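Local coordinates for protein arginine kinase (Anthopleura japonica, PDB 4RF6) that catalyses the reversible transfer of phosphate from ATP to L-arginine, giving phosphoarginine and ADP, with two tandem phosphagen kinase units in one monomeric chain, at residues 109-112 with 113-116; 247-250 with 251-254; 360-363 with 364-368; 488-491 with 492-495; 503-506 with 507-510. All coordinates share one frame; numbering follows the deposited sequence.

Contact 1 of 5, residues 109-112 with 113-116; sequences DMNP and AHVK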
loop_
_atom_site.group_PDB
_atom_site.type_symbol
_atom_site.label_atom_id
_atom_site.label_comp_id
_atom_site.label_asym_id
_atom_site.label_seq_id
_atom_site.Cartn_x
_atom_site.Cartn_y
_atom_site.Cartn_z
ATOM N N ASP A 109 22.625 -15.062 -12.342
ATOM C CA ASP A 109 22.411 -13.993 -13.311
ATOM C C ASP A 109 21.665 -12.842 -12.650
ATOM O O ASP A 109 20.452 -12.911 -12.425
ATOM C CB ASP A 109 21.659 -14.504 -14.550
ATOM C CG ASP A 109 21.511 -13.441 -15.633
ATOM O OD1 ASP A 109 22.054 -12.325 -15.465
ATOM O OD2 ASP A 109 20.853 -13.735 -16.657
ATOM N N MET A 110 22.412 -11.787 -12.346
ATOM C CA MET A 110 21.867 -10.604 -11.698
ATOM C C MET A 110 21.878 -9.400 -12.639
ATOM O O MET A 110 22.076 -8.265 -12.200
ATOM C CB MET A 110 22.647 -10.292 -10.420
ATOM C CG MET A 110 22.311 -11.206 -9.251
ATOM S SD MET A 110 20.638 -10.952 -8.631
ATOM C CE MET A 110 20.835 -9.368 -7.824
ATOM N N ASN A 111 21.670 -9.654 -13.928
ATOM C CA ASN A 111 21.514 -8.581 -14.906
ATOM C C ASN A 111 20.037 -8.353 -15.205
ATOM O O ASN A 111 19.429 -9.112 -15.964
ATOM C CB ASN A 111 22.270 -8.897 -16.203
ATOM C CG ASN A 111 22.355 -7.702 -17.138
ATOM O OD1 ASN A 111 21.509 -6.805 -17.106
ATOM N ND2 ASN A 111 23.380 -7.684 -17.980
ATOM N N PRO A 112 19.463 -7.289 -14.622
ATOM C CA PRO A 112 18.033 -6.978 -14.741
ATOM C C PRO A 112 17.598 -6.724 -16.179
ATOM O O PRO A 112 16.413 -6.837 -16.474
ATOM C CB PRO A 112 17.888 -5.692 -13.918
ATOM C CG PRO A 112 19.243 -5.078 -13.929
ATOM C CD PRO A 112 20.188 -6.243 -13.881
ATOM N N ALA A 113 18.537 -6.383 -17.057
ATOM C CA ALA A 113 18.222 -6.149 -18.467
ATOM C C ALA A 113 17.856 -7.446 -19.194
ATOM O O ALA A 113 17.321 -7.417 -20.305
ATOM C CB ALA A 113 19.382 -5.455 -19.162
ATOM N N HIS A 114 18.165 -8.583 -18.574
ATOM C CA HIS A 114 17.821 -9.884 -19.144
ATOM C C HIS A 114 16.363 -10.239 -18.861
ATOM O O HIS A 114 15.821 -11.207 -19.408
ATOM C CB HIS A 114 18.748 -10.975 -18.600
ATOM C CG HIS A 114 20.156 -10.880 -19.098
ATOM N ND1 HIS A 114 21.133 -11.785 -18.747
ATOM C CD2 HIS A 114 20.748 -9.987 -19.928
ATOM C CE1 HIS A 114 22.270 -11.451 -19.332
ATOM N NE2 HIS A 114 22.062 -10.365 -20.055
ATOM N N VAL A 115 15.735 -9.445 -17.997
ATOM C CA VAL A 115 14.327 -9.632 -17.663
ATOM C C VAL A 115 13.448 -8.766 -18.560
ATOM O O VAL A 115 13.708 -7.576 -18.740
ATOM C CB VAL A 115 14.053 -9.322 -16.171
ATOM C CG1 VAL A 115 12.560 -9.164 -15.910
ATOM C CG2 VAL A 115 14.649 -10.414 -15.282
ATOM N N LYS A 116 12.414 -9.371 -19.132
ATOM C CA LYS A 116 11.473 -8.637 -19.966
ATOM C C LYS A 116 10.144 -8.582 -19.228
ATOM O O LYS A 116 9.373 -9.543 -19.244
ATOM C CB LYS A 116 11.311 -9.328 -21.322
ATOM C CG LYS A 116 12.635 -9.632 -22.024
ATOM C CD LYS A 116 13.486 -8.371 -22.166
ATOM C CE LYS A 116 14.686 -8.582 -23.092
ATOM N NZ LYS A 116 15.822 -9.289 -22.431
#
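His114 N donates to Asn111 O at 2.9 Å and Val115 N to Pro112 O at 3.1 Å, two i to i+3 bonds that wind the chain into a short 3-10 turn starting at Pro112, in the loop between helix 86-96 and strand 127-136. An Asx turn precedes it: Asp109 OD1 accepts from Asn111 N, which arrives from above the carboxylate plane. The other oxygen of the same carboxylate serves the imidazole. His114 ND1 donates to Asp109 OD2 over 2.9 Å with a nearly straight N-H...O angle of 165°; OD2, on its syn side, lies close to the plane of the ring, though the carboxylate is turned steeply against it. Both oxygens are engaged, which should restrain the carboxylate's rotation, and its charge probably favours a proton on ND1.

Asn111 covers one face of the same ring. Its CB stands 3.9 Å from the centroid of the His114 ring, a CH-pi contact, and its amide stacks at only 19° between planes. Glu344 and Gln349 hold the loop on helix 344-370 by accepting from Asp109 N and Lys116 N, and Val115 touches Phe250 of helix 246-264. With CG anti to the backbone N (chi1 -169°), the side-chain oxygen of Asn111 closes on the turn: OD1 accepts from Ala113 N at 3.0 Å.

Contact 2 of 5, residues 247-250 with 251-254; sequences GSVF and SRLC
The sulfur-aromatic contact between Cys254 and Phe250 is the main side-chain interaction of this helical turn. Cys254 SG lies 3.5 Å from the centroid of the Phe250 ring, 17° off its normal, over one face and displaced toward CZ, which it approaches to 3.4 Å. Two torsions bring the groups together: Phe250 carries CG anti to its own N (chi1 -171°), whereas Cys254 SG lies beside its backbone N (chi1 -74°).

Among apolar contacts, Leu253 CD2 reaches Phe250 CD1 at 4.2 Å, meeting the ring obliquely. Backbone bonding is regular alpha-helix, i to i+4, with Cys254 N to Phe250 O at 2.8 Å.

The polar part belongs to Arg252. Its chain bends at chi3 and lays one face of the guanidinium over Ser248 O and Val249 CA; NH2 passes 3.8 Å from Val249 CG2. Beyond the turn, Arg252 NH2 forms a salt bridge with Glu241 and NE donates to Thr224 O, which probably compensates the buried charge.

Helix 246-264 packs here on the antiparallel sheet, with Val249 and Leu253 against Ile132 of strand 127-136 and Leu253 also on Ile237 of strand 235-242, while Phe250 touches Val345 and Val348 of helix 344-370.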
loop_
_atom_site.group_PDB
_atom_site.type_symbol
_atom_site.label_atom_id
_atom_site.label_comp_id
_atom_site.label_asym_id
_atom_site.label_seq_id
_atom_site.Cartn_x
_atom_site.Cartn_y
_atom_site.Cartn_z
ATOM N N GLY A 247 9.577 -5.601 -12.513
ATOM C CA GLY A 247 10.729 -5.177 -13.294
ATOM C C GLY A 247 11.524 -4.101 -12.576
ATOM O O GLY A 247 12.750 -4.191 -12.434
ATOM N N SER A 248 10.818 -3.078 -12.106
ATOM C CA SER A 248 11.452 -1.989 -11.365
ATOM C C SER A 248 12.024 -2.456 -10.022
ATOM O O SER A 248 13.083 -1.994 -9.595
ATOM C CB SER A 248 10.459 -0.849 -11.151
ATOM O OG SER A 248 10.957 0.096 -10.226
ATOM N N VAL A 249 11.314 -3.369 -9.361
ATOM C CA VAL A 249 11.756 -3.916 -8.078
ATOM C C VAL A 249 13.074 -4.686 -8.224
ATOM O O VAL A 249 13.981 -4.551 -7.400
ATOM C CB VAL A 249 10.690 -4.842 -7.462
ATOM C CG1 VAL A 249 11.268 -5.636 -6.290
ATOM C CG2 VAL A 249 9.468 -4.052 -7.017
ATOM N N PHE A 250 13.165 -5.496 -9.273
ATOM C CA PHE A 250 14.354 -6.302 -9.517
ATOM C C PHE A 250 15.517 -5.438 -9.981
ATOM O O PHE A 250 16.675 -5.702 -9.643
ATOM C CB PHE A 250 14.062 -7.398 -10.543
ATOM C CG PHE A 250 15.175 -8.401 -10.691
ATOM C CD1 PHE A 250 15.677 -9.067 -9.579
ATOM C CD2 PHE A 250 15.712 -8.685 -11.939
ATOM C CE1 PHE A 250 16.704 -9.993 -9.707
ATOM C CE2 PHE A 250 16.737 -9.612 -12.082
ATOM C CZ PHE A 250 17.234 -10.268 -10.962
ATOM N N SER A 251 15.206 -4.405 -10.759
ATOM C CA SER A 251 16.218 -3.447 -11.202
ATOM C C SER A 251 16.888 -2.772 -10.002
ATOM O O SER A 251 18.117 -2.714 -9.918
ATOM C CB SER A 251 15.589 -2.397 -12.126
ATOM O OG SER A 251 16.520 -1.393 -12.469
ATOM N N ARG A 252 16.065 -2.268 -9.083
ATOM C CA ARG A 252 16.538 -1.623 -7.864
ATOM C C ARG A 252 17.355 -2.601 -7.018
ATOM O O ARG A 252 18.414 -2.247 -6.489
ATOM C CB ARG A 252 15.347 -1.069 -7.069
ATOM C CG ARG A 252 15.707 -0.378 -5.757
ATOM C CD ARG A 252 14.536 0.436 -5.209
ATOM N NE ARG A 252 13.372 -0.396 -4.906
ATOM C CZ ARG A 252 12.228 -0.370 -5.588
ATOM N NH1 ARG A 252 12.077 0.453 -6.617
ATOM N NH2 ARG A 252 11.227 -1.165 -5.233
ATOM N N LEU A 253 16.869 -3.837 -6.909
ATOM C CA LEU A 253 17.592 -4.872 -6.175
ATOM C C LEU A 253 18.975 -5.088 -6.778
ATOM O O LEU A 253 19.991 -5.026 -6.075
ATOM C CB LEU A 253 16.820 -6.192 -6.180
ATOM C CG LEU A 253 17.519 -7.331 -5.435
ATOM C CD1 LEU A 253 17.713 -6.966 -3.974
ATOM C CD2 LEU A 253 16.757 -8.643 -5.561
ATOM N N CYS A 254 19.003 -5.336 -8.084
ATOM C CA CYS A 254 20.250 -5.617 -8.785
ATOM C C CYS A 254 21.256 -4.483 -8.658
ATOM O O CYS A 254 22.434 -4.720 -8.375
ATOM C CB CYS A 254 19.974 -5.930 -10.252
ATOM S SG CYS A 254 19.261 -7.572 -10.477
#

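Contact 3 of 5, residues 360-363 with 364-368; sequences ELEK and EAIAK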
loop_
_atom_site.group_PDB
_atom_site.type_symbol
_atom_site.label_atom_id
_atom_site.label_comp_id
_atom_site.label_asym_id
_atom_site.label_seq_id
_atom_site.Cartn_x
_atom_site.Cartn_y
_atom_site.Cartn_z
ATOM N N GLU A 360 -4.355 -13.239 -16.333
ATOM C CA GLU A 360 -5.168 -13.361 -17.541
ATOM C C GLU A 360 -6.355 -14.307 -17.351
ATOM O O GLU A 360 -7.406 -14.134 -17.976
ATOM C CB GLU A 360 -4.309 -13.793 -18.732
ATOM C CG GLU A 360 -3.387 -12.695 -19.250
ATOM C CD GLU A 360 -4.149 -11.543 -19.890
ATOM O OE1 GLU A 360 -5.241 -11.789 -20.446
ATOM O OE2 GLU A 360 -3.658 -10.394 -19.836
ATOM N N LEU A 361 -6.182 -15.296 -16.478
ATOM C CA LEU A 361 -7.272 -16.188 -16.088
ATOM C C LEU A 361 -8.361 -15.431 -15.333
ATOM O O LEU A 361 -9.550 -15.579 -15.626
ATOM C CB LEU A 361 -6.755 -17.328 -15.206
ATOM C CG LEU A 361 -6.116 -18.570 -15.825
ATOM C CD1 LEU A 361 -5.986 -19.656 -14.765
ATOM C CD2 LEU A 361 -6.919 -19.079 -17.021
ATOM N N GLU A 362 -7.951 -14.635 -14.347
ATOM C CA GLU A 362 -8.883 -13.805 -13.589
ATOM C C GLU A 362 -9.615 -12.837 -14.522
ATOM O O GLU A 362 -10.828 -12.639 -14.403
ATOM C CB GLU A 362 -8.140 -13.032 -12.491
ATOM C CG GLU A 362 -9.048 -12.292 -11.506
ATOM C CD GLU A 362 -9.821 -13.235 -10.606
ATOM O OE1 GLU A 362 -9.397 -14.400 -10.471
ATOM O OE2 GLU A 362 -10.850 -12.812 -10.035
ATOM N N LYS A 363 -8.876 -12.250 -15.461
ATOM C CA LYS A 363 -9.447 -11.283 -16.398
ATOM C C LYS A 363 -10.467 -11.912 -17.353
ATOM O O LYS A 363 -11.491 -11.291 -17.678
ATOM C CB LYS A 363 -8.339 -10.577 -17.185
ATOM C CG LYS A 363 -7.577 -9.536 -16.380
ATOM C CD LYS A 363 -6.219 -9.217 -16.992
ATOM C CE LYS A 363 -6.349 -8.584 -18.367
ATOM N NZ LYS A 363 -5.022 -8.162 -18.906
ATOM N N GLU A 364 -10.182 -13.130 -17.809
ATOM C CA GLU A 364 -11.097 -13.867 -18.681
ATOM C C GLU A 364 -12.406 -14.110 -17.956
ATOM O O GLU A 364 -13.482 -13.934 -18.514
ATOM C CB GLU A 364 -10.504 -15.224 -19.073
ATOM C CG GLU A 364 -9.454 -15.206 -20.177
ATOM C CD GLU A 364 -8.937 -16.601 -20.482
ATOM O OE1 GLU A 364 -9.632 -17.576 -20.128
ATOM O OE2 GLU A 364 -7.836 -16.723 -21.061
ATOM N N ALA A 365 -12.296 -14.527 -16.701
ATOM C CA ALA A 365 -13.460 -14.830 -15.880
ATOM C C ALA A 365 -14.315 -13.589 -15.667
ATOM O O ALA A 365 -15.548 -13.652 -15.706
ATOM C CB ALA A 365 -13.025 -15.402 -14.550
ATOM N N ILE A 366 -13.649 -12.459 -15.439
ATOM C CA ILE A 366 -14.329 -11.191 -15.183
ATOM C C ILE A 366 -14.954 -10.571 -16.442
ATOM O O ILE A 366 -16.099 -10.125 -16.411
ATOM C CB ILE A 366 -13.387 -10.204 -14.446
ATOM C CG1 ILE A 366 -13.192 -10.665 -12.997
ATOM C CG2 ILE A 366 -13.941 -8.782 -14.488
ATOM C CD1 ILE A 366 -11.980 -10.082 -12.311
ATOM N N ALA A 367 -14.211 -10.553 -17.548
ATOM C CA ALA A 367 -14.739 -10.037 -18.814
ATOM C C ALA A 367 -15.967 -10.835 -19.257
ATOM O O ALA A 367 -16.894 -10.292 -19.867
ATOM C CB ALA A 367 -13.664 -10.059 -19.898
ATOM N N LYS A 368 -15.966 -12.128 -18.947
ATOM C CA LYS A 368 -17.093 -12.993 -19.273
ATOM C C LYS A 368 -18.351 -12.574 -18.510
ATOM O O LYS A 368 -19.427 -12.428 -19.092
ATOM C CB LYS A 368 -16.761 -14.452 -18.952
ATOM C CG LYS A 368 -17.815 -15.420 -19.460
ATOM C CD LYS A 368 -17.806 -16.729 -18.691
ATOM C CE LYS A 368 -18.950 -17.625 -19.151
ATOM N NZ LYS A 368 -18.965 -18.937 -18.445
#
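Ala367 N donates to Lys363 O at 2.8 Å and 169°, a short and nearly straight bond in a regular alpha-helical run; three further i to i+4 bonds join residues 360-362 to 364-366. Among the side chains Glu362 is buried; Glu360, Lys363 and Glu364 are more exposed.

Ile366 CD1 lies against Glu362, 3.8 Å from Glu362 CG and 3.7 Å from Glu362 OE2: the methyl crosses the stem at a slant and comes up to one carboxylate oxygen. Glu362 bends at chi2 (69°) to bring its head round. Both of its buried oxygens have partners: OE2 accepts from His296 ND1 and OE1 from Ala297 N.

Lys363 NZ bridges back one turn to Glu360 OE2 at 2.8 Å, coming from above the carboxylate plane, 41° out of it. Glu364, exposed, extends next to Glu360, its CG 3.2 Å from Glu360 O; the carboxylates keep their distance, with Glu360 OE1 and Glu364 OE2 5.6 Å apart.

This is packing near the C-terminal end of the long helix 344-370. Helix 295-298 lies against Leu361, Glu362, Ala365 and Ile366, and Tyr126, just ahead of strand 127-136, touches Glu362, Lys363 and Ile366.

Contact 4 of 5, residues 488-491 with 492-495; sequences RNVK and GYAL
Val490 and Tyr493 lie side by side and point the same way across a type II beta turn from Val490 to Tyr493, in the connection from strand 479-488 to helix 501-516. Val490 CG1 sits 3.8 Å from Tyr493 CE2. Val490 O is at the ring edge, in its plane, 3.6 Å from Tyr493 CD2, and Lys491 O approaches CD2 obliquely at 3.5 Å. The tyrosine is placed by CG lying beside its backbone N (chi1 -61°), which brings the CD2 edge of the ring back toward the turn; its side chain also touches Glu503, Asp506 and Ile507 of that helix.

Asn489 and Leu495 cross at about a right angle, with Leu495 CD2 3.8 Å from both CB and CG of Asn489, a methyl set against the root of the amide. Gly492, at the third position of the turn, has a positive phi of 101°, a conformation glycine readily takes.

Beyond the turn, Asn489 ND2 donates to Asp585 OD1 and Leu627 O, and its OD1 accepts from Gln586 N. Side chains thus meet across the turn by apolar packing of Val490 and Tyr493 and by the Leu495 methyl on Asn489, whose buried amide spends its hydrogen bonds on the neighbouring loops.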
loop_
_atom_site.group_PDB
_atom_site.type_symbol
_atom_site.label_atom_id
_atom_site.label_comp_id
_atom_site.label_asym_id
_atom_site.label_seq_id
_atom_site.Cartn_x
_atom_site.Cartn_y
_atom_site.Cartn_z
ATOM N N ARG A 488 -11.922 18.896 -5.087
ATOM C CA ARG A 488 -11.234 19.216 -6.332
ATOM C C ARG A 488 -10.411 18.013 -6.770
ATOM O O ARG A 488 -9.985 17.208 -5.934
ATOM C CB ARG A 488 -10.332 20.441 -6.160
ATOM C CG ARG A 488 -11.053 21.771 -5.926
ATOM C CD ARG A 488 -11.764 22.251 -7.196
ATOM N NE ARG A 488 -12.348 23.582 -7.019
ATOM C CZ ARG A 488 -13.600 23.804 -6.629
ATOM N NH1 ARG A 488 -14.418 22.783 -6.380
ATOM N NH2 ARG A 488 -14.035 25.049 -6.488
ATOM N N ASN A 489 -10.206 17.874 -8.078
ATOM C CA ASN A 489 -9.274 16.873 -8.577
ATOM C C ASN A 489 -8.218 17.526 -9.461
ATOM O O ASN A 489 -8.499 18.523 -10.129
ATOM C CB ASN A 489 -10.013 15.736 -9.282
ATOM C CG ASN A 489 -10.823 14.888 -8.308
ATOM O OD1 ASN A 489 -10.317 13.916 -7.743
ATOM N ND2 ASN A 489 -12.076 15.272 -8.082
ATOM N N VAL A 490 -7.002 16.985 -9.432
ATOM C CA VAL A 490 -5.861 17.628 -10.086
ATOM C C VAL A 490 -5.822 17.346 -11.591
ATOM O O VAL A 490 -5.931 16.194 -12.027
ATOM C CB VAL A 490 -4.526 17.223 -9.413
ATOM C CG1 VAL A 490 -3.356 17.903 -10.096
ATOM C CG2 VAL A 490 -4.540 17.585 -7.935
ATOM N N LYS A 491 -5.682 18.405 -12.384
ATOM C CA LYS A 491 -5.711 18.282 -13.837
ATOM C C LYS A 491 -4.554 17.422 -14.335
ATOM O O LYS A 491 -3.444 17.480 -13.793
ATOM C CB LYS A 491 -5.669 19.664 -14.497
ATOM C CG LYS A 491 -5.973 19.629 -15.990
ATOM C CD LYS A 491 -5.910 21.013 -16.619
ATOM C CE LYS A 491 -6.183 20.924 -18.113
ATOM N NZ LYS A 491 -6.157 22.256 -18.764
ATOM N N GLY A 492 -4.819 16.600 -15.345
ATOM C CA GLY A 492 -3.769 15.800 -15.942
ATOM C C GLY A 492 -3.768 14.357 -15.476
ATOM O O GLY A 492 -2.929 13.563 -15.905
ATOM N N TYR A 493 -4.708 14.015 -14.598
ATOM C CA TYR A 493 -4.772 12.665 -14.058
ATOM C C TYR A 493 -6.151 12.052 -14.258
ATOM O O TYR A 493 -7.097 12.737 -14.634
ATOM C CB TYR A 493 -4.409 12.684 -12.573
ATOM C CG TYR A 493 -3.014 13.193 -12.316
ATOM C CD1 TYR A 493 -1.922 12.339 -12.401
ATOM C CD2 TYR A 493 -2.787 14.528 -12.007
ATOM C CE1 TYR A 493 -0.644 12.798 -12.181
ATOM C CE2 TYR A 493 -1.512 14.997 -11.775
ATOM C CZ TYR A 493 -0.445 14.126 -11.865
ATOM O OH TYR A 493 0.827 14.586 -11.640
ATOM N N ALA A 494 -6.262 10.754 -14.004
ATOM C CA ALA A 494 -7.571 10.115 -13.933
ATOM C C ALA A 494 -8.293 10.708 -12.729
ATOM O O ALA A 494 -7.722 11.520 -11.984
ATOM C CB ALA A 494 -7.419 8.615 -13.772
ATOM N N LEU A 495 -9.544 10.317 -12.517
ATOM C CA LEU A 495 -10.190 10.677 -11.262
ATOM C C LEU A 495 -9.819 9.582 -10.270
ATOM O O LEU A 495 -9.198 8.590 -10.655
ATOM C CB LEU A 495 -11.699 10.833 -11.438
ATOM C CG LEU A 495 -12.088 12.029 -12.316
ATOM C CD1 LEU A 495 -13.515 11.924 -12.834
ATOM C CD2 LEU A 495 -11.914 13.318 -11.537
#

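Contact 5 of 5, residues 503-506 with 507-510; sequences ERLD and IERK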
loop_
_atom_site.group_PDB
_atom_site.type_symbol
_atom_site.label_atom_id
_atom_site.label_comp_id
_atom_site.label_asym_id
_atom_site.label_seq_id
_atom_site.Cartn_x
_atom_site.Cartn_y
_atom_site.Cartn_z
ATOM N N GLU A 503 0.310 7.709 -10.598
ATOM C CA GLU A 503 -0.501 8.930 -10.583
ATOM C C GLU A 503 -0.810 9.393 -9.158
ATOM O O GLU A 503 -0.629 10.566 -8.817
ATOM C CB GLU A 503 -1.820 8.721 -11.324
ATOM C CG GLU A 503 -1.729 8.625 -12.837
ATOM C CD GLU A 503 -3.103 8.437 -13.467
ATOM O OE1 GLU A 503 -3.609 9.391 -14.093
ATOM O OE2 GLU A 503 -3.677 7.338 -13.317
ATOM N N ARG A 504 -1.290 8.473 -8.325
ATOM C CA ARG A 504 -1.667 8.824 -6.953
ATOM C C ARG A 504 -0.467 9.362 -6.176
ATOM O O ARG A 504 -0.586 10.337 -5.423
ATOM C CB ARG A 504 -2.275 7.621 -6.220
ATOM C CG ARG A 504 -2.734 7.955 -4.803
ATOM C CD ARG A 504 -3.261 6.719 -4.077
ATOM N NE ARG A 504 -4.435 6.164 -4.747
ATOM C CZ ARG A 504 -4.420 5.072 -5.499
ATOM N NH1 ARG A 504 -3.288 4.406 -5.677
ATOM N NH2 ARG A 504 -5.537 4.643 -6.073
ATOM N N LEU A 505 0.685 8.722 -6.361
ATOM C CA LEU A 505 1.924 9.164 -5.731
ATOM C C LEU A 505 2.366 10.524 -6.272
ATOM O O LEU A 505 2.873 11.353 -5.520
ATOM C CB LEU A 505 3.042 8.134 -5.941
ATOM C CG LEU A 505 2.953 6.810 -5.187
ATOM C CD1 LEU A 505 3.971 5.819 -5.728
ATOM C CD2 LEU A 505 3.176 7.020 -3.698
ATOM N N ASP A 506 2.190 10.747 -7.573
ATOM C CA ASP A 506 2.542 12.037 -8.174
ATOM C C ASP A 506 1.658 13.144 -7.618
ATOM O O ASP A 506 2.129 14.235 -7.315
ATOM C CB ASP A 506 2.410 12.004 -9.699
ATOM C CG ASP A 506 3.539 11.245 -10.372
ATOM O OD1 ASP A 506 4.549 10.948 -9.695
ATOM O OD2 ASP A 506 3.418 10.952 -11.583
ATOM N N ILE A 507 0.368 12.852 -7.499
ATOM C CA ILE A 507 -0.591 13.798 -6.935
ATOM C C ILE A 507 -0.222 14.170 -5.500
ATOM O O ILE A 507 -0.169 15.351 -5.163
ATOM C CB ILE A 507 -2.025 13.234 -7.000
ATOM C CG1 ILE A 507 -2.522 13.227 -8.446
ATOM C CG2 ILE A 507 -2.962 14.036 -6.113
ATOM C CD1 ILE A 507 -3.707 12.303 -8.701
ATOM N N GLU A 508 0.040 13.172 -4.659
ATOM C CA GLU A 508 0.416 13.448 -3.274
ATOM C C GLU A 508 1.649 14.350 -3.230
ATOM O O GLU A 508 1.688 15.335 -2.491
ATOM C CB GLU A 508 0.688 12.159 -2.491
ATOM C CG GLU A 508 0.938 12.422 -1.007
ATOM C CD GLU A 508 1.663 11.294 -0.292
ATOM O OE1 GLU A 508 1.693 11.325 0.956
ATOM O OE2 GLU A 508 2.208 10.394 -0.969
ATOM N N ARG A 509 2.643 14.019 -4.049
ATOM C CA ARG A 509 3.900 14.767 -4.085
ATOM C C ARG A 509 3.690 16.229 -4.481
ATOM O O ARG A 509 4.237 17.140 -3.853
ATOM C CB ARG A 509 4.875 14.101 -5.063
ATOM C CG ARG A 509 6.296 14.640 -4.997
ATOM C CD ARG A 509 7.188 14.027 -6.073
ATOM N NE ARG A 509 7.072 14.727 -7.352
ATOM C CZ ARG A 509 6.322 14.309 -8.366
ATOM N NH1 ARG A 509 6.268 15.004 -9.494
ATOM N NH2 ARG A 509 5.626 13.189 -8.250
ATOM N N LYS A 510 2.894 16.455 -5.521
ATOM C CA LYS A 510 2.688 17.815 -6.022
ATOM C C LYS A 510 1.789 18.656 -5.119
ATOM O O LYS A 510 2.021 19.856 -4.951
ATOM C CB LYS A 510 2.158 17.797 -7.454
ATOM C CG LYS A 510 3.010 16.964 -8.396
ATOM C CD LYS A 510 3.065 17.521 -9.807
ATOM C CE LYS A 510 1.763 17.342 -10.553
ATOM N NZ LYS A 510 2.003 17.283 -12.027
HETATM O O HOH W 1 4.049 10.839 -3.080
#
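Asp506 and Arg509 form an i to i+3 salt bridge on the surface of an alpha-helix: Arg509 NH2 donates to Asp506 OD1 at 2.9 Å, with an N-H...O angle of only 132°. The two side chains run side by side in the same direction, yet their flat ends are turned almost perpendicular, 88° between carboxylate and guanidinium planes. NH2 meets OD1 from above the carboxylate plane, while OD1 lies near the edge of the guanidinium. One NH2 group and one oxygen share the bridge, a single-point contact and not a bidentate pair.

The bend of Arg509 at chi3 (84°) brings its head back along the helix, and NH2 also passes 3.3 Å from Asp506 CA. Lys510 CG lies over one face of the guanidinium, offset toward the rim.

A water adds a second polar link. It donates to Leu505 O and to Glu508 OE2, each at 2.8 Å, so Leu505 O serves both this water and Arg509 N, its i+4 partner. The other oxygen, Glu508 OE1, accepts from Tyr526 OH, so both oxygens of Glu508 have a partner.

Ile507 CG1 approaches Glu503 O at 3.3 Å, and that oxygen also takes Ile507 N at 2.8 Å. Glu503 itself reaches back to Thr500, just ahead of helix 501-516, whose N donates to Glu503 OE2. On the flank facing the preceding loop, Tyr493 touches Glu503, Asp506 and Ile507; Tyr526 belongs to strand 524-528, the outermost strand on one side of the sheet.

How the contacts relate
The five contacts fall into two touching pairs and one separate turn. Contacts 1 and 2, centres 9 Å apart, meet where Pro112 CD packs 3.6 Å from Cys254 CB and Val115 CG2 lies 3.9 Å from Phe250 CE2. Contacts 4 and 5, centres 10 Å apart, are tied in the second repeat by a probable hydrogen bond, Ala494 N to Glu503 OE1 at 3.0 Å. Contact 3 stands apart, its nearest atoms at least about 13 Å from any other. Contact 2 comes nearest the predicted ATP site: the Leu253 side chain is about 4 Å from that of Ile132. For contact 1 the Val115 to Ile132 separation is about 8 Å; contacts 4 and 5 lie away from that site.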